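Long-range contact in beta-glucosidase (Chaetomella raphigera, PDB 6JXG), which probably hydrolyses terminal, non-reducing beta-D-glucosyl residues, releasing beta-D-glucose in the breakdown of cellulose: residues P52-V66 with L94-G108. Residues are numbered along the deposited sequence; the frame is centred on the assembly and turned at random.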
loop_
_atom_site.group_PDB
_atom_site.type_symbol
_atom_site.label_atom_id
_atom_site.label_comp_id
_atom_site.label_asym_id
_atom_site.label_seq_id
_atom_site.Cartn_x
_atom_site.Cartn_y
_atom_site.Cartn_z
ATOM N N PRO A 52 7.444 28.044 7.639
ATOM C CA PRO A 52 7.880 28.136 6.224
ATOM C C PRO A 52 6.744 28.022 5.247
ATOM O O PRO A 52 5.613 27.831 5.633
ATOM C CB PRO A 52 8.818 26.960 6.068
ATOM C CG PRO A 52 8.219 25.897 6.959
ATOM C CD PRO A 52 7.633 26.676 8.174
ATOM N N GLU A 53 7.078 28.124 3.963
ATOM C CA GLU A 53 6.171 27.829 2.913
ATOM C C GLU A 53 5.954 26.303 2.912
ATOM O O GLU A 53 6.708 25.569 2.283
ATOM C CB GLU A 53 6.751 28.350 1.601
ATOM C CG GLU A 53 5.856 28.210 0.384
ATOM C CD GLU A 53 6.453 28.810 -0.874
ATOM O OE1 GLU A 53 6.083 28.444 -1.992
ATOM O OE2 GLU A 53 7.278 29.673 -0.733
ATOM N N LEU A 54 4.930 25.805 3.610
ATOM C CA LEU A 54 4.782 24.352 3.783
ATOM C C LEU A 54 4.758 23.606 2.454
ATOM O O LEU A 54 4.004 23.991 1.542
ATOM C CB LEU A 54 3.544 23.954 4.585
ATOM C CG LEU A 54 3.601 24.459 6.031
ATOM C CD1 LEU A 54 2.202 24.366 6.651
ATOM C CD2 LEU A 54 4.560 23.620 6.857
ATOM N N CYS A 55 5.543 22.521 2.381
ATOM C CA CYS A 55 5.816 21.802 1.130
ATOM C C CYS A 55 5.138 20.422 1.243
ATOM O O CYS A 55 5.463 19.640 2.172
ATOM C CB CYS A 55 7.323 21.650 0.925
ATOM S SG CYS A 55 7.788 20.542 -0.469
ATOM N N TYR A 56 4.197 20.180 0.313
ATOM C CA TYR A 56 3.489 18.903 0.216
ATOM C C TYR A 56 3.980 18.229 -1.063
ATOM O O TYR A 56 3.857 18.825 -2.177
ATOM C CB TYR A 56 1.993 19.172 0.086
ATOM C CG TYR A 56 1.283 19.779 1.291
ATOM C CD1 TYR A 56 0.397 19.027 2.072
ATOM C CD2 TYR A 56 1.420 21.092 1.593
ATOM C CE1 TYR A 56 -0.243 19.586 3.117
ATOM C CE2 TYR A 56 0.794 21.668 2.670
ATOM C CZ TYR A 56 -0.063 20.913 3.431
ATOM O OH TYR A 56 -0.706 21.516 4.481
ATOM N N GLN A 57 4.517 17.025 -0.924
ATOM C CA GLN A 57 5.147 16.357 -2.043
ATOM C C GLN A 57 4.685 14.875 -2.156
ATOM O O GLN A 57 4.674 14.132 -1.177
ATOM C CB GLN A 57 6.675 16.444 -1.989
ATOM C CG GLN A 57 7.356 16.082 -3.307
ATOM C CD GLN A 57 7.233 17.208 -4.332
ATOM O OE1 GLN A 57 6.725 18.311 -4.037
ATOM N NE2 GLN A 57 7.721 16.950 -5.548
ATOM N N ASP A 58 4.365 14.480 -3.383
ATOM C CA ASP A 58 4.146 13.032 -3.705
ATOM C C ASP A 58 5.518 12.287 -3.627
ATOM O O ASP A 58 6.616 12.916 -3.645
ATOM C CB ASP A 58 3.604 12.879 -5.110
ATOM C CG ASP A 58 2.144 13.233 -5.261
ATOM O OD1 ASP A 58 1.408 12.864 -4.350
ATOM O OD2 ASP A 58 1.761 13.870 -6.289
ATOM N N GLY A 59 5.521 10.977 -3.490
ATOM C CA GLY A 59 4.328 10.166 -3.319
ATOM C C GLY A 59 4.677 9.033 -2.382
ATOM O O GLY A 59 5.675 9.091 -1.683
ATOM N N PRO A 60 3.849 7.974 -2.354
ATOM C CA PRO A 60 4.030 6.897 -1.359
ATOM C C PRO A 60 5.289 6.049 -1.439
ATOM O O PRO A 60 5.686 5.500 -0.396
ATOM C CB PRO A 60 2.707 6.042 -1.516
ATOM C CG PRO A 60 1.743 7.007 -2.204
ATOM C CD PRO A 60 2.575 7.865 -3.080
ATOM N N LEU A 61 5.946 5.939 -2.611
ATOM C CA LEU A 61 7.057 5.014 -2.760
ATOM C C LEU A 61 8.364 5.725 -3.047
ATOM O O LEU A 61 9.361 5.087 -3.372
ATOM C CB LEU A 61 6.754 3.995 -3.858
ATOM C CG LEU A 61 6.444 4.471 -5.264
ATOM C CD1 LEU A 61 7.579 5.221 -5.972
ATOM C CD2 LEU A 61 6.001 3.338 -6.169
ATOM N N GLY A 62 8.347 7.037 -2.956
ATOM C CA GLY A 62 9.533 7.830 -3.219
ATOM C C GLY A 62 9.161 9.249 -3.564
ATOM O O GLY A 62 7.984 9.552 -3.901
ATOM N N ILE A 63 10.180 10.117 -3.566
ATOM C CA ILE A 63 9.917 11.548 -3.807
ATOM C C ILE A 63 9.652 11.720 -5.288
ATOM O O ILE A 63 10.491 11.287 -6.148
ATOM C CB ILE A 63 11.134 12.410 -3.468
ATOM C CG1 ILE A 63 11.741 12.050 -2.108
ATOM C CG2 ILE A 63 10.741 13.895 -3.572
ATOM C CD1 ILE A 63 10.772 12.035 -0.947
ATOM N N ARG A 64 8.485 12.249 -5.629
ATOM C CA ARG A 64 8.139 12.513 -7.018
ATOM C C ARG A 64 8.896 13.776 -7.565
ATOM O O ARG A 64 9.167 14.724 -6.822
ATOM C CB ARG A 64 6.650 12.708 -7.114
ATOM C CG ARG A 64 6.090 12.669 -8.535
ATOM C CD ARG A 64 4.572 12.936 -8.445
ATOM N NE ARG A 64 4.063 12.999 -9.805
ATOM C CZ ARG A 64 2.878 13.548 -10.157
ATOM N NH1 ARG A 64 2.052 14.087 -9.269
ATOM N NH2 ARG A 64 2.567 13.558 -11.442
ATOM N N PHE A 65 9.291 13.684 -8.825
ATOM C CA PHE A 65 9.906 14.749 -9.667
ATOM C C PHE A 65 11.409 14.971 -9.365
ATOM O O PHE A 65 12.219 15.165 -10.283
ATOM C CB PHE A 65 9.128 16.097 -9.607
ATOM C CG PHE A 65 7.693 16.023 -10.098
ATOM C CD1 PHE A 65 7.408 15.720 -11.423
ATOM C CD2 PHE A 65 6.629 16.313 -9.284
ATOM C CE1 PHE A 65 6.113 15.671 -11.908
ATOM C CE2 PHE A 65 5.315 16.284 -9.797
ATOM C CZ PHE A 65 5.072 15.969 -11.103
ATOM N N VAL A 66 11.779 15.018 -8.104
ATOM C CA VAL A 66 13.135 15.370 -7.703
ATOM C C VAL A 66 14.162 14.300 -8.095
ATOM O O VAL A 66 13.931 13.088 -7.965
ATOM C CB VAL A 66 13.163 15.604 -6.185
ATOM C CG1 VAL A 66 14.520 16.042 -5.696
ATOM C CG2 VAL A 66 12.128 16.618 -5.793
ATOM N N LEU A 94 12.184 6.630 3.398
ATOM C CA LEU A 94 11.437 7.645 2.630
ATOM C C LEU A 94 11.408 8.956 3.366
ATOM O O LEU A 94 11.631 10.042 2.801
ATOM C CB LEU A 94 9.969 7.247 2.511
ATOM C CG LEU A 94 9.132 7.614 1.327
ATOM C CD1 LEU A 94 7.647 7.577 1.657
ATOM C CD2 LEU A 94 9.572 8.632 0.259
ATOM N N GLY A 95 11.053 8.860 4.634
ATOM C CA GLY A 95 10.979 10.074 5.434
ATOM C C GLY A 95 12.316 10.783 5.594
ATOM O O GLY A 95 12.354 12.047 5.611
ATOM N N GLN A 96 13.390 10.019 5.726
ATOM C CA GLN A 96 14.750 10.631 5.668
ATOM C C GLN A 96 15.032 11.460 4.434
ATOM O O GLN A 96 15.540 12.640 4.515
ATOM C CB GLN A 96 15.835 9.580 5.866
ATOM C CG GLN A 96 15.865 9.097 7.307
ATOM C CD GLN A 96 16.744 7.922 7.497
ATOM O OE1 GLN A 96 17.101 7.206 6.540
ATOM N NE2 GLN A 96 17.105 7.688 8.760
ATOM N N GLU A 97 14.660 10.908 3.279
ATOM C CA GLU A 97 14.818 11.653 2.045
ATOM C C GLU A 97 13.926 12.943 2.001
ATOM O O GLU A 97 14.365 14.007 1.521
ATOM C CB GLU A 97 14.593 10.772 0.803
ATOM C CG GLU A 97 15.591 9.641 0.726
ATOM C CD GLU A 97 15.711 8.886 -0.600
ATOM O OE1 GLU A 97 15.075 9.219 -1.640
ATOM O OE2 GLU A 97 16.479 7.859 -0.549
ATOM N N ALA A 98 12.652 12.795 2.381
ATOM C CA ALA A 98 11.686 13.879 2.358
ATOM C C ALA A 98 12.250 15.049 3.248
ATOM O O ALA A 98 12.337 16.225 2.804
ATOM C CB ALA A 98 10.349 13.379 2.871
ATOM N N LYS A 99 12.623 14.740 4.497
ATOM C CA LYS A 99 13.144 15.762 5.397
ATOM C C LYS A 99 14.366 16.469 4.810
ATOM O O LYS A 99 14.494 17.712 4.887
ATOM C CB LYS A 99 13.503 15.159 6.774
ATOM C CG LYS A 99 14.302 16.151 7.638
ATOM C CD LYS A 99 14.157 15.912 9.148
ATOM C CE LYS A 99 15.032 16.934 9.935
ATOM N NZ LYS A 99 15.644 16.347 11.202
ATOM N N ALA A 100 15.282 15.667 4.269
ATOM C CA ALA A 100 16.547 16.201 3.778
ATOM C C ALA A 100 16.306 17.198 2.609
ATOM O O ALA A 100 17.096 18.110 2.402
ATOM C CB ALA A 100 17.475 15.061 3.393
ATOM N N LEU A 101 15.221 16.994 1.840
ATOM C CA LEU A 101 14.755 17.906 0.819
ATOM C C LEU A 101 13.870 19.073 1.288
ATOM O O LEU A 101 13.431 19.856 0.467
ATOM C CB LEU A 101 13.948 17.081 -0.193
ATOM C CG LEU A 101 14.836 16.106 -0.999
ATOM C CD1 LEU A 101 14.007 15.236 -1.953
ATOM C CD2 LEU A 101 15.955 16.758 -1.781
ATOM N N GLY A 102 13.528 19.123 2.576
ATOM C CA GLY A 102 12.753 20.182 3.150
ATOM C C GLY A 102 11.264 19.950 2.902
ATOM O O GLY A 102 10.469 20.831 3.084
ATOM N N ILE A 103 10.896 18.728 2.541
ATOM C CA ILE A 103 9.466 18.386 2.355
ATOM C C ILE A 103 8.784 18.317 3.693
ATOM O O ILE A 103 9.188 17.553 4.594
ATOM C CB ILE A 103 9.312 17.083 1.551
ATOM C CG1 ILE A 103 9.856 17.313 0.163
ATOM C CG2 ILE A 103 7.836 16.615 1.503
ATOM C CD1 ILE A 103 9.962 16.118 -0.704
ATOM N N ASN A 104 7.714 19.108 3.873
ATOM C CA ASN A 104 7.006 19.042 5.134
ATOM C C ASN A 104 6.043 17.827 5.282
ATOM O O ASN A 104 6.020 17.163 6.347
ATOM C CB ASN A 104 6.253 20.332 5.467
ATOM C CG ASN A 104 7.210 21.524 5.722
ATOM O OD1 ASN A 104 7.817 21.704 6.847
ATOM N ND2 ASN A 104 7.406 22.266 4.710
ATOM N N VAL A 105 5.263 17.602 4.229
ATOM C CA VAL A 105 4.227 16.563 4.198
ATOM C C VAL A 105 4.518 15.697 2.991
ATOM O O VAL A 105 4.517 16.196 1.856
ATOM C CB VAL A 105 2.821 17.174 4.091
ATOM C CG1 VAL A 105 1.776 16.057 4.149
ATOM C CG2 VAL A 105 2.652 18.182 5.248
ATOM N N GLN A 106 4.771 14.427 3.250
ATOM C CA GLN A 106 4.967 13.429 2.201
ATOM C C GLN A 106 3.638 12.722 1.981
ATOM O O GLN A 106 3.083 12.149 2.934
ATOM C CB GLN A 106 6.053 12.443 2.600
ATOM C CG GLN A 106 6.534 11.559 1.469
ATOM C CD GLN A 106 7.135 12.298 0.306
ATOM O OE1 GLN A 106 7.679 13.402 0.437
ATOM N NE2 GLN A 106 7.101 11.661 -0.859
ATOM N N LEU A 107 3.176 12.675 0.713
ATOM C CA LEU A 107 1.784 12.286 0.450
ATOM C C LEU A 107 1.680 10.760 0.327
ATOM O O LEU A 107 1.565 10.216 -0.787
ATOM C CB LEU A 107 1.254 13.036 -0.811
ATOM C CG LEU A 107 1.219 14.565 -0.594
ATOM C CD1 LEU A 107 0.826 15.243 -1.879
ATOM C CD2 LEU A 107 0.311 14.999 0.556
ATOM N N GLY A 108 1.787 10.084 1.466
ATOM C CA GLY A 108 1.479 8.646 1.588
ATOM C C GLY A 108 1.609 8.281 3.083
ATOM O O GLY A 108 2.051 9.104 3.910
HETATM O O HOH W 1 12.498 8.828 -2.475
#
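The carbonyl oxygen of C55 takes two backbone N-H groups of 94-108: V105 N reaches C55 O at 2.9 Å in a nearly straight bond (164°), and N104 N adds a weak one. The ladder continues with Q57 N on V105 O and ends with L107 N on Q57 O at 2.8 Å. Y56 and V105 put their side chains on the same face, lying alongside each other and pointing the same way; V105 CG2 sits over the tyrosine ring in a CH-pi contact, 4.2 Å from its centroid, while L107 CD2 comes to the ring edge. Strands 55-57 and 105-106 are thus parallel neighbours, joined through helix 84-100 in a beta-alpha-beta crossover of the N-terminal domain, which belongs to the TIM-barrel clan; strand 151-157 flanks 105-106 on its other side. On the opposite face, Q106 leaves the strand with CG anti to the backbone N (chi1 -168°) and bends at chi2, bringing NE2 to G59 O at 3.1 Å with the acceptor in the amide plane. This ties the 105-106 strand to the type I turn G59-G62, which follows a cis peptide. I63 packs between this amide and the helix: the I63 side chain crosses that of Q106 at roughly a right angle, and its CD1 touches L94 CD2 at 3.8 Å, whereas CG2 meets I103 CD1 tip to tip at 3.7 Å. A water bridges I63 N and E97 OE1; the other carboxylate oxygen, E97 OE2, is held by H322 and T70.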